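Local coordinates for thermospermine synthase (Medicago truncatula, PDB 6BQ6) that makes thermospermine by transferring an aminopropyl group from decarboxylated S-adenosylmethionine to spermidine, as a plant member of the spermidine/spermine synthase family, at the interface of chains A and B. Residues are numbered along the deposited sequence; one frame, centred on the assembly and turned at random. Chains: chain A/B, Thermospermine synthase.

Contact 1: the interface of chains A and B. Residues chain A 286-288, 290; chain B 303.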
ATOM      1  N   GLU A 286     -11.225 -10.485  37.415  1.00 36.67           N
ATOM      2  CA  GLU A 286      -9.883 -10.925  37.054  1.00 37.05           C
ATOM      3  C   GLU A 286      -9.243 -10.016  36.019  1.00 33.41           C
ATOM      4  O   GLU A 286      -9.817  -9.729  34.980  1.00 31.67           O
ATOM      5  CB  GLU A 286      -9.912 -12.357  36.500  1.00 41.86           C
ATOM      6  CG  GLU A 286     -10.068 -13.425  37.571  1.00 47.59           C
ATOM      7  CD  GLU A 286      -8.738 -13.774  38.231  1.00 52.57           C
ATOM      8  OE1 GLU A 286      -7.790 -14.201  37.490  1.00 56.16           O
ATOM      9  OE2 GLU A 286      -8.646 -13.622  39.487  1.00 52.56           O
ATOM     10  N   ASN A 287      -8.007  -9.592  36.266  1.00 30.77           N
ATOM     11  CA  ASN A 287      -7.254  -8.979  35.187  1.00 29.24           C
ATOM     12  C   ASN A 287      -7.095  -9.947  34.004  1.00 29.80           C
ATOM     13  O   ASN A 287      -7.072 -11.168  34.191  1.00 30.10           O
ATOM     14  CB  ASN A 287      -5.860  -8.578  35.644  1.00 28.49           C
ATOM     15  CG  ASN A 287      -5.869  -7.398  36.590  1.00 28.13           C
ATOM     16  OD1 ASN A 287      -6.867  -6.706  36.731  1.00 28.99           O
ATOM     17  ND2 ASN A 287      -4.728  -7.147  37.219  1.00 28.91           N
ATOM     18  N   ARG A 288      -7.038  -9.377  32.808  1.00 29.54           N
ATOM     19  CA  ARG A 288      -6.890 -10.158  31.566  1.00 31.89           C
ATOM     20  C   ARG A 288      -5.417 -10.324  31.223  1.00 30.64           C
ATOM     21  O   ARG A 288      -4.992 -11.401  30.765  1.00 32.19           O
ATOM     22  CB  ARG A 288      -7.645  -9.450  30.430  1.00 34.64           C
ATOM     23  CG  ARG A 288      -9.147  -9.386  30.641  1.00 39.56           C
ATOM     24  CD  ARG A 288      -9.933  -9.485  29.349  1.00 45.75           C
ATOM     25  NE  ARG A 288     -10.130  -8.182  28.692  1.00 47.91           N
ATOM     26  CZ  ARG A 288     -10.043  -7.929  27.375  1.00 48.33           C
ATOM     27  NH1 ARG A 288     -10.281  -6.713  26.899  1.00 48.63           N
ATOM     28  NH2 ARG A 288      -9.681  -8.910  26.519  1.00 48.96           N
ATOM     29  N   LEU A 290      -2.478  -8.775  33.284  1.00 24.08           N
ATOM     30  CA  LEU A 290      -1.452  -8.659  34.297  1.00 25.30           C
ATOM     31  C   LEU A 290      -1.691  -9.580  35.504  1.00 26.05           C
ATOM     32  O   LEU A 290      -2.730  -9.493  36.148  1.00 27.41           O
ATOM     33  CB  LEU A 290      -1.413  -7.191  34.754  1.00 25.70           C
ATOM     34  CG  LEU A 290      -0.170  -6.836  35.529  1.00 26.46           C
ATOM     35  CD1 LEU A 290       1.041  -6.628  34.649  1.00 26.77           C
ATOM     36  CD2 LEU A 290      -0.483  -5.552  36.323  1.00 27.96           C
TER
ATOM     37  N   LYS B 303       0.365 -13.587  31.729  1.00 21.59           N
ATOM     38  CA  LYS B 303      -0.708 -14.421  32.270  1.00 22.99           C
ATOM     39  C   LYS B 303      -1.482 -15.186  31.205  1.00 23.39           C
ATOM     40  O   LYS B 303      -1.685 -16.401  31.327  1.00 23.12           O
ATOM     41  CB  LYS B 303      -1.685 -13.536  33.067  1.00 24.08           C
ATOM     42  CG  LYS B 303      -2.848 -14.285  33.686  1.00 26.12           C
ATOM     43  CD  LYS B 303      -3.864 -13.331  34.258  1.00 27.51           C
ATOM     44  CE  LYS B 303      -4.930 -14.077  35.052  1.00 29.66           C
ATOM     45  NZ  LYS B 303      -5.737 -13.068  35.760  1.00 32.44           N
TER
HETATM   46  O   HOH W   1      -4.306 -11.419  37.534  1.00 28.87           O
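B:Lys303 reaches across from the first turn of helix 303-311, its backbone helical, to the loop A:Glu286 to A:Leu290, where A:Glu286 and A:Asn287 run nearly extended before A:Arg288 turns the backbone. The lysine is stretched to full length: CG stands opposite the backbone N (chi1 -180°) and the later torsions are all close to trans, which carries the terminal amino group NZ out from the helix to the loop. There NZ of B:Lys303 donates to OE1 of the A:Glu286 carboxylate at 2.9 Å, a salt bridge, and to the main-chain O of A:Asn287 at 2.8 Å. The two side chains of the salt bridge meet at about a right angle. NZ comes to OE1 from above the carboxylate plane, 42° out of it, and to the A:Asn287 carbonyl tilted 31° from the carbonyl plane. A third link runs through water 1, which lies 2.8 Å from NZ of B:Lys303 and equally far from O of A:Leu290. A methionine in place of B:Lys303 would probably leave the A:Glu286 carboxylate without its opposite charge and the A:Asn287 carbonyl without this donor. The polar grip is on NZ, and CD and CE run past the A:Asn287 carbonyl; together they tie one subunit's helix start to the other's loop. The loop is braced from within by its own side-chain amide: ND2 of A:Asn287 donates to O of A:Leu290 at 3.3 Å, with that oxygen lying in the amide plane.

Contact 2: the interface of chains A and B. Residues chain A 301-303, 306; chain B 289, 291, 294.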
ATOM      1  N   LEU A 301      13.915  -5.457  32.264  1.00 22.56           N
ATOM      2  CA  LEU A 301      14.186  -4.948  30.911  1.00 22.19           C
ATOM      3  C   LEU A 301      15.391  -5.727  30.376  1.00 21.45           C
ATOM      4  O   LEU A 301      16.106  -6.393  31.140  1.00 22.22           O
ATOM      5  CB  LEU A 301      14.452  -3.465  30.969  1.00 23.30           C
ATOM      6  CG  LEU A 301      13.305  -2.626  31.601  1.00 24.21           C
ATOM      7  CD1 LEU A 301      13.785  -1.198  31.690  1.00 25.01           C
ATOM      8  CD2 LEU A 301      12.004  -2.698  30.813  1.00 24.25           C
ATOM      9  N   SER A 302      15.614  -5.671  29.060  1.00 20.86           N
ATOM     10  CA  SER A 302      16.684  -6.413  28.447  1.00 20.87           C
ATOM     11  C   SER A 302      18.009  -5.734  28.681  1.00 21.81           C
ATOM     12  O   SER A 302      18.059  -4.580  29.090  1.00 21.65           O
ATOM     13  CB  SER A 302      16.478  -6.551  26.931  1.00 20.96           C
ATOM     14  OG  SER A 302      16.690  -5.345  26.242  1.00 21.57           O
ATOM     15  N   LYS A 303      19.084  -6.487  28.437  1.00 21.63           N
ATOM     16  CA  LYS A 303      20.412  -5.966  28.665  1.00 22.80           C
ATOM     17  C   LYS A 303      20.629  -4.600  28.055  1.00 23.00           C
ATOM     18  O   LYS A 303      21.097  -3.667  28.723  1.00 23.80           O
ATOM     19  CB  LYS A 303      21.439  -6.932  28.073  1.00 22.82           C
ATOM     20  CG  LYS A 303      22.862  -6.515  28.361  1.00 24.38           C
ATOM     21  CD  LYS A 303      23.799  -7.528  27.754  1.00 25.16           C
ATOM     22  CE  LYS A 303      25.229  -7.021  27.811  1.00 25.66           C
ATOM     23  NZ  LYS A 303      26.163  -8.122  27.436  1.00 27.36           N
ATOM     24  N   ARG A 306      18.358  -1.769  29.668  1.00 24.80           N
ATOM     25  CA  ARG A 306      18.886  -1.431  31.004  1.00 25.75           C
ATOM     26  C   ARG A 306      20.147  -0.614  30.973  1.00 27.87           C
ATOM     27  O   ARG A 306      20.268   0.387  31.714  1.00 28.19           O
ATOM     28  CB  ARG A 306      19.160  -2.663  31.843  1.00 27.80           C
ATOM     29  CG  ARG A 306      18.146  -2.980  32.895  1.00 27.20           C
ATOM     30  CD  ARG A 306      18.659  -4.161  33.707  1.00 27.52           C
ATOM     31  NE  ARG A 306      18.339  -5.349  32.932  1.00 26.86           N
ATOM     32  CZ  ARG A 306      19.176  -6.278  32.487  1.00 25.74           C
ATOM     33  NH1 ARG A 306      20.484  -6.239  32.736  1.00 26.44           N
ATOM     34  NH2 ARG A 306      18.693  -7.260  31.747  1.00 24.49           N
TER
ATOM     35  N   TYR B 289      22.234  -8.656  23.101  1.00 23.28           N
ATOM     36  CA  TYR B 289      20.840  -8.692  23.552  1.00 23.34           C
ATOM     37  C   TYR B 289      20.718  -9.397  24.893  1.00 22.27           C
ATOM     38  O   TYR B 289      20.018  -8.940  25.777  1.00 22.70           O
ATOM     39  CB  TYR B 289      19.907  -9.398  22.552  1.00 22.50           C
ATOM     40  CG  TYR B 289      18.488  -9.374  23.051  1.00 23.14           C
ATOM     41  CD1 TYR B 289      17.761  -8.212  23.063  1.00 24.14           C
ATOM     42  CD2 TYR B 289      17.908 -10.523  23.560  1.00 22.73           C
ATOM     43  CE1 TYR B 289      16.449  -8.200  23.570  1.00 24.25           C
ATOM     44  CE2 TYR B 289      16.648 -10.511  24.046  1.00 23.99           C
ATOM     45  CZ  TYR B 289      15.941  -9.393  24.080  1.00 23.86           C
ATOM     46  OH  TYR B 289      14.674  -9.449  24.616  1.00 27.52           O
ATOM     47  N   ASP B 291      21.522 -11.131  28.437  1.00 22.92           N
ATOM     48  CA  ASP B 291      22.170 -11.480  29.692  1.00 22.23           C
ATOM     49  C   ASP B 291      21.218 -12.393  30.456  1.00 23.34           C
ATOM     50  O   ASP B 291      20.118 -12.720  29.963  1.00 20.66           O
ATOM     51  CB  ASP B 291      22.665 -10.267  30.506  1.00 23.55           C
ATOM     52  CG  ASP B 291      21.575  -9.338  30.946  1.00 23.84           C
ATOM     53  OD1 ASP B 291      20.350  -9.653  30.792  1.00 22.58           O
ATOM     54  OD2 ASP B 291      21.924  -8.225  31.439  1.00 24.27           O
ATOM     55  N   THR B 294      17.738 -11.042  31.192  1.00 20.89           N
ATOM     56  CA  THR B 294      16.952 -11.025  29.956  1.00 20.44           C
ATOM     57  C   THR B 294      16.321 -12.372  29.692  1.00 20.21           C
ATOM     58  O   THR B 294      15.119 -12.458  29.364  1.00 19.54           O
ATOM     59  CB  THR B 294      17.772 -10.554  28.742  1.00 20.90           C
ATOM     60  OG1 THR B 294      18.379  -9.284  29.007  1.00 20.62           O
ATOM     61  CG2 THR B 294      16.877 -10.366  27.518  1.00 21.32           C
TER
HETATM   62  O   HOH W   2      19.080  -6.312  25.092  1.00 24.26           O
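A:Arg306 and B:Asp291 meet end-on in a two-pronged salt bridge, guanidinium and carboxylate nearly coplanar with 12° between their planes. NH1 of A:Arg306 donates to OD2 of B:Asp291 at 2.8 Å and NH2 of the same arginine to its OD1 at 3.1 Å; both bonds are almost straight and both oxygens use their syn lone pairs. Beside this pair the backbone N of A:Lys303, at the start of helix 303-311, donates to the hydroxyl OG1 of B:Thr294 at 2.9 Å. The aliphatic stem of A:Lys303 runs past the B:Asp291 carboxylate, and CB of A:Ser302 packs against CE1 of the B:Tyr289 ring. Water 2 joins the hydroxyl of A:Ser302 to the main-chain O of B:Tyr289.

Further out, each partner is held by its own chain. The arginine bends at chi3 (-81°), and its NE and NH2 together take hold of the A:Leu301 carbonyl from the side, in the guanidinium plane; this should fix the rotation of the flat group. Across the interface, B:Asp291 acts as the cap of helix 292-298: OD1 of B:Asp291 receives the backbone N of B:Thr294 at 3.0 Å, nearly in line with its C-O bond. OD1 also accepts from NH2 of the arginine and from OG1 of B:Thr294, and the helix start is likely to favour its negative charge further. The threonine hydroxyl thus passes from accepting A:Lys303 N to donating to the carboxylate: OG1 of B:Thr294 donates to OD1 of B:Asp291 at 2.7 Å, from above the carboxylate plane.

Contact 3: the interface of chains A and B. Residues chain A 41-43, 66-67; chain B 36, 38-39.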
ATOM      1  N   TRP A  41       2.574   1.315   9.077  1.00 24.17           N
ATOM      2  CA  TRP A  41       1.759   0.247   9.662  1.00 24.91           C
ATOM      3  C   TRP A  41       0.362   0.406   9.062  1.00 24.51           C
ATOM      4  O   TRP A  41      -0.226   1.474   9.181  1.00 24.95           O
ATOM      5  CB  TRP A  41       1.744   0.516  11.170  1.00 26.57           C
ATOM      6  CG  TRP A  41       1.238  -0.525  12.144  1.00 27.13           C
ATOM      7  CD1 TRP A  41       0.431  -0.289  13.219  1.00 28.76           C
ATOM      8  CD2 TRP A  41       1.553  -1.924  12.187  1.00 26.84           C
ATOM      9  NE1 TRP A  41       0.207  -1.448  13.913  1.00 29.28           N
ATOM     10  CE2 TRP A  41       0.881  -2.468  13.299  1.00 28.05           C
ATOM     11  CE3 TRP A  41       2.325  -2.771  11.387  1.00 28.38           C
ATOM     12  CZ2 TRP A  41       0.954  -3.816  13.631  1.00 28.14           C
ATOM     13  CZ3 TRP A  41       2.394  -4.111  11.718  1.00 29.70           C
ATOM     14  CH2 TRP A  41       1.713  -4.620  12.830  1.00 29.49           C
ATOM     15  N   CYS A  42      -0.194  -0.641   8.448  1.00 24.16           N
ATOM     16  CA  CYS A  42      -1.498  -0.489   7.806  1.00 24.80           C
ATOM     17  C   CYS A  42      -2.410  -1.601   8.262  1.00 23.84           C
ATOM     18  O   CYS A  42      -2.045  -2.777   8.279  1.00 22.11           O
ATOM     19  CB  CYS A  42      -1.412  -0.504   6.286  1.00 26.69           C
ATOM     20  SG  CYS A  42       0.026   0.358   5.646  1.00 30.60           S
ATOM     21  N   PHE A  43      -3.629  -1.203   8.605  1.00 23.19           N
ATOM     22  CA  PHE A  43      -4.696  -2.120   9.034  1.00 24.78           C
ATOM     23  C   PHE A  43      -5.832  -2.160   8.020  1.00 24.23           C
ATOM     24  O   PHE A  43      -6.308  -1.125   7.620  1.00 24.58           O
ATOM     25  CB  PHE A  43      -5.381  -1.614  10.321  1.00 25.98           C
ATOM     26  CG  PHE A  43      -4.475  -1.276  11.427  1.00 28.25           C
ATOM     27  CD1 PHE A  43      -3.269  -1.934  11.606  1.00 29.13           C
ATOM     28  CD2 PHE A  43      -4.887  -0.411  12.395  1.00 30.66           C
ATOM     29  CE1 PHE A  43      -2.432  -1.645  12.660  1.00 30.40           C
ATOM     30  CE2 PHE A  43      -4.047  -0.111  13.494  1.00 30.97           C
ATOM     31  CZ  PHE A  43      -2.824  -0.728  13.624  1.00 30.54           C
ATOM     32  N   PRO A  66      -7.870  -6.178  11.927  1.00 25.95           N
ATOM     33  CA  PRO A  66      -7.001  -6.879  12.887  1.00 25.50           C
ATOM     34  C   PRO A  66      -7.207  -6.534  14.381  1.00 24.71           C
ATOM     35  O   PRO A  66      -6.975  -7.369  15.249  1.00 25.75           O
ATOM     36  CB  PRO A  66      -5.580  -6.461  12.444  1.00 26.25           C
ATOM     37  CG  PRO A  66      -5.769  -5.186  11.699  1.00 25.78           C
ATOM     38  CD  PRO A  66      -7.144  -5.183  11.117  1.00 24.84           C
ATOM     39  N   PHE A  67      -7.635  -5.320  14.688  1.00 23.63           N
ATOM     40  CA  PHE A  67      -7.617  -4.858  16.079  1.00 24.54           C
ATOM     41  C   PHE A  67      -8.971  -4.315  16.581  1.00 24.02           C
ATOM     42  O   PHE A  67      -9.061  -3.692  17.653  1.00 25.36           O
ATOM     43  CB  PHE A  67      -6.494  -3.805  16.239  1.00 25.21           C
ATOM     44  CG  PHE A  67      -5.119  -4.344  15.917  1.00 27.36           C
ATOM     45  CD1 PHE A  67      -4.638  -5.453  16.569  1.00 28.71           C
ATOM     46  CD2 PHE A  67      -4.338  -3.772  14.936  1.00 29.86           C
ATOM     47  CE1 PHE A  67      -3.381  -6.005  16.284  1.00 31.08           C
ATOM     48  CE2 PHE A  67      -3.076  -4.312  14.661  1.00 28.86           C
ATOM     49  CZ  PHE A  67      -2.598  -5.408  15.330  1.00 29.95           C
TER
ATOM     50  N   GLU B  36      -0.228 -10.417   8.326  1.00 44.49           N
ATOM     51  CA  GLU B  36      -1.474 -11.195   8.262  1.00 46.07           C
ATOM     52  C   GLU B  36      -2.158 -10.704   6.991  1.00 42.58           C
ATOM     53  O   GLU B  36      -1.802  -9.640   6.476  1.00 39.24           O
ATOM     54  CB  GLU B  36      -2.356 -10.895   9.481  1.00 52.04           C
ATOM     55  CG  GLU B  36      -1.654 -10.901  10.846  1.00 56.71           C
ATOM     56  CD  GLU B  36      -2.591 -10.667  12.058  1.00 62.08           C
ATOM     57  OE1 GLU B  36      -2.223 -11.156  13.153  1.00 65.78           O
ATOM     58  OE2 GLU B  36      -3.671  -9.994  11.956  1.00 61.73           O
ATOM     59  N   ASN B  38      -4.674  -9.010   6.896  0.50 32.61           N
ATOM     60  CA  ASN B  38      -5.244  -7.718   7.242  0.50 30.50           C
ATOM     61  C   ASN B  38      -4.291  -6.720   7.874  0.50 28.21           C
ATOM     62  O   ASN B  38      -4.732  -5.683   8.381  0.50 26.32           O
ATOM     63  CB  ASN B  38      -6.416  -7.952   8.164  0.50 31.54           C
ATOM     64  CG  ASN B  38      -7.525  -8.712   7.472  0.50 32.17           C
ATOM     65  OD1 ASN B  38      -8.234  -9.484   8.090  0.50 32.82           O
ATOM     66  ND2 ASN B  38      -7.645  -8.510   6.156  0.50 32.12           N
ATOM     67  N   LEU B  39      -3.008  -7.019   7.817  1.00 27.65           N
ATOM     68  CA  LEU B  39      -2.032  -6.153   8.407  1.00 27.03           C
ATOM     69  C   LEU B  39      -0.766  -6.033   7.566  1.00 26.68           C
ATOM     70  O   LEU B  39      -0.196  -6.999   7.227  1.00 27.13           O
ATOM     71  CB  LEU B  39      -1.698  -6.763   9.748  1.00 29.13           C
ATOM     72  CG  LEU B  39      -0.886  -6.069  10.781  1.00 30.78           C
ATOM     73  CD1 LEU B  39      -1.572  -4.784  11.206  1.00 29.68           C
ATOM     74  CD2 LEU B  39      -0.791  -7.039  11.923  1.00 32.77           C
TER
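B:Leu39 is the residue pushed into the other subunit here, and an aromatic wall of A:Trp41, A:Phe43 and A:Phe67 receives it. Backbone pairing comes first: A:Phe43 and B:Leu39 form an antiparallel bridge, so the 39-45 strands of the two chains run beside each other within the region of the tetramerisation domain. In keeping with this, the A:Phe43 and B:Leu39 side chains lie side by side and point the same way.

Ring contacts come next. The methyl CD1 of B:Leu39 sits over the six-membered ring of A:Trp41, 3.8 Å from its centroid, in a CH-pi contact. CD1 of B:Leu39 is also pressed close to CD1 of A:Phe43, at 3.3 Å, and lies 3.8 Å from CE2 of A:Phe67, whose side chain crosses the leucine at about a right angle. CD2 of B:Leu39 meets atom CH2 of the A:Trp41 indole at 3.6 Å. In the leucine, chi1 -170° sends CG toward the indole, and chi2 61° splits the methyls, CD1 over the ring face near A:Phe43 and CD2 toward atom CH2 of A:Trp41.

The wall is also built within chain A. CD2 of A:Phe67 lies over one face of the A:Phe43 ring near its rim, while CB of A:Pro66 covers the centre of the A:Phe67 ring. Van der Waals packing at the margin closes the patch: the A:Pro66 ring lies against the peptide before the leucine, CG of A:Pro66 3.5 Å from O of B:Asn38.

Contact 4: the interface of chains A and B. Residues chain A 223-224; chain B 82, 85-86, 252, 289.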
ATOM      1  N   ILE A 223      13.838  -1.988  21.658  1.00 20.27           N
ATOM      2  CA  ILE A 223      15.289  -2.071  21.827  1.00 21.94           C
ATOM      3  C   ILE A 223      16.018  -0.818  21.279  1.00 23.06           C
ATOM      4  O   ILE A 223      16.975  -0.364  21.895  1.00 23.59           O
ATOM      5  CB  ILE A 223      15.823  -3.375  21.221  1.00 23.46           C
ATOM      6  CG1 ILE A 223      17.361  -3.455  21.430  1.00 27.02           C
ATOM      7  CG2 ILE A 223      15.468  -3.469  19.745  1.00 22.80           C
ATOM      8  CD1 ILE A 223      17.751  -4.348  22.525  1.00 30.06           C
ATOM      9  N   PHE A 224      15.557  -0.261  20.166  1.00 22.16           N
ATOM     10  CA  PHE A 224      16.072   1.031  19.685  1.00 22.50           C
ATOM     11  C   PHE A 224      15.128   2.187  19.911  1.00 22.58           C
ATOM     12  O   PHE A 224      15.598   3.275  20.179  1.00 24.12           O
ATOM     13  CB  PHE A 224      16.475   0.917  18.242  1.00 24.61           C
ATOM     14  CG  PHE A 224      17.507  -0.167  18.031  1.00 26.40           C
ATOM     15  CD1 PHE A 224      18.753  -0.100  18.685  1.00 28.20           C
ATOM     16  CD2 PHE A 224      17.216  -1.253  17.268  1.00 27.88           C
ATOM     17  CE1 PHE A 224      19.689  -1.115  18.518  1.00 29.27           C
ATOM     18  CE2 PHE A 224      18.122  -2.280  17.105  1.00 27.10           C
ATOM     19  CZ  PHE A 224      19.348  -2.225  17.748  1.00 28.88           C
TER
ATOM     20  N   THR B  82      19.717  -4.733  11.457  1.00 24.05           N
ATOM     21  CA  THR B  82      19.797  -4.016  12.710  1.00 24.97           C
ATOM     22  C   THR B  82      19.427  -4.904  13.900  1.00 23.30           C
ATOM     23  O   THR B  82      19.849  -4.607  14.996  1.00 23.43           O
ATOM     24  CB  THR B  82      18.879  -2.779  12.765  1.00 26.19           C
ATOM     25  OG1 THR B  82      17.544  -3.141  12.383  1.00 27.41           O
ATOM     26  CG2 THR B  82      19.399  -1.715  11.836  1.00 27.70           C
ATOM     27  N   PHE B  85      20.508  -9.996  15.404  1.00 19.89           N
ATOM     28  CA  PHE B  85      21.255 -10.424  16.602  1.00 20.22           C
ATOM     29  C   PHE B  85      20.301 -10.878  17.727  1.00 19.27           C
ATOM     30  O   PHE B  85      20.626 -11.762  18.502  1.00 19.10           O
ATOM     31  CB  PHE B  85      22.258  -9.366  17.080  1.00 20.72           C
ATOM     32  CG  PHE B  85      21.647  -8.188  17.796  1.00 21.21           C
ATOM     33  CD1 PHE B  85      21.452  -8.204  19.130  1.00 21.28           C
ATOM     34  CD2 PHE B  85      21.251  -7.065  17.095  1.00 21.94           C
ATOM     35  CE1 PHE B  85      20.895  -7.130  19.809  1.00 22.13           C
ATOM     36  CE2 PHE B  85      20.693  -5.982  17.759  1.00 22.44           C
ATOM     37  CZ  PHE B  85      20.498  -6.018  19.109  1.00 22.45           C
ATOM     38  N   ILE B  86      19.117 -10.236  17.831  1.00 18.37           N
ATOM     39  CA  ILE B  86      18.173 -10.613  18.855  1.00 18.85           C
ATOM     40  C   ILE B  86      17.670 -12.054  18.605  1.00 18.83           C
ATOM     41  O   ILE B  86      17.677 -12.861  19.535  1.00 17.75           O
ATOM     42  CB  ILE B  86      16.990  -9.642  18.924  1.00 19.51           C
ATOM     43  CG1 ILE B  86      17.486  -8.218  19.155  1.00 19.87           C
ATOM     44  CG2 ILE B  86      15.996 -10.038  20.022  1.00 19.74           C
ATOM     45  CD1 ILE B  86      16.377  -7.207  19.148  1.00 21.00           C
ATOM     46  N   PRO B 252      11.917  -6.031  16.411  1.00 22.01           N
ATOM     47  CA  PRO B 252      11.211  -4.900  15.801  1.00 21.68           C
ATOM     48  C   PRO B 252      10.885  -5.124  14.348  1.00 22.74           C
ATOM     49  O   PRO B 252       9.768  -4.832  13.937  1.00 22.97           O
ATOM     50  CB  PRO B 252      12.193  -3.729  15.986  1.00 22.80           C
ATOM     51  CG  PRO B 252      12.955  -4.082  17.181  1.00 23.64           C
ATOM     52  CD  PRO B 252      13.055  -5.575  17.226  1.00 22.50           C
ATOM     53  N   TYR B 289      22.234  -8.656  23.101  1.00 23.28           N
ATOM     54  CA  TYR B 289      20.840  -8.692  23.552  1.00 23.34           C
ATOM     55  C   TYR B 289      20.718  -9.397  24.893  1.00 22.27           C
ATOM     56  O   TYR B 289      20.018  -8.940  25.777  1.00 22.70           O
ATOM     57  CB  TYR B 289      19.907  -9.398  22.552  1.00 22.50           C
ATOM     58  CG  TYR B 289      18.488  -9.374  23.051  1.00 23.14           C
ATOM     59  CD1 TYR B 289      17.761  -8.212  23.063  1.00 24.14           C
ATOM     60  CD2 TYR B 289      17.908 -10.523  23.560  1.00 22.73           C
ATOM     61  CE1 TYR B 289      16.449  -8.200  23.570  1.00 24.25           C
ATOM     62  CE2 TYR B 289      16.648 -10.511  24.046  1.00 23.99           C
ATOM     63  CZ  TYR B 289      15.941  -9.393  24.080  1.00 23.86           C
ATOM     64  OH  TYR B 289      14.674  -9.449  24.616  1.00 27.52           O
TER
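A two-residue hydrophobic finger, A:Ile223 and A:Phe224, in the loop between strand 212-220 and the short 3-10 helix 225-227, presses against helix 84-98 and the 3-10 helix 252-254 of the other subunit. Both branches of A:Ile223 are used. CG2 of A:Ile223 meets CG of B:Pro252 at 3.6 Å and CD1 of B:Ile86 at 3.9 Å. On the other branch, chi1 -179° sends CG1 toward B:Tyr289 and chi2 102° brings CD1 of A:Ile223 to the edge of that ring, in its plane and 3.9 Å from CD1 of B:Tyr289. An alanine here would probably open a gap between B:Pro252 and B:Ile86, taking away one of the groups packed at the B:Tyr289 edge. A:Phe224 comes at B:Phe85 from the opposite direction, CZ of A:Phe224 reaching the edge of that ring in plane, 4.0 Å from CE2 of B:Phe85. CE2 of A:Phe224 lies 3.6 Å from the main-chain O of B:Thr82. Behind these contacts, CG1 of A:Ile223 lies over the centre of the A:Phe224 ring, and CG2 of B:Ile86 covers a face of B:Tyr289. The loop thus docks where the start of helix 84-98 and the turn after strand 243-251 come together, the centre of the contact being about 16 Å from B:Asp181, the predicted proton acceptor.

Contacts 2 and 4 lie about 11 Å apart between the centres of their C-alpha atoms and share B:Tyr289, so they form one continuous stretch of interface, polar on one side and apolar on the other. Contacts 1 and 3 stand farther off, about 25 Å from each other and 23 to 29 Å from the remaining contacts, measured the same way. Contacts 1 and 2 use the same segments with the chains exchanged: the start of helix 303-311 meets the loop around 286-291 in both, as the two-fold symmetry implies. C-terminal helices, catalytic-domain loops and N-terminal strands therefore all help pair the subunits within the deposited tetramer.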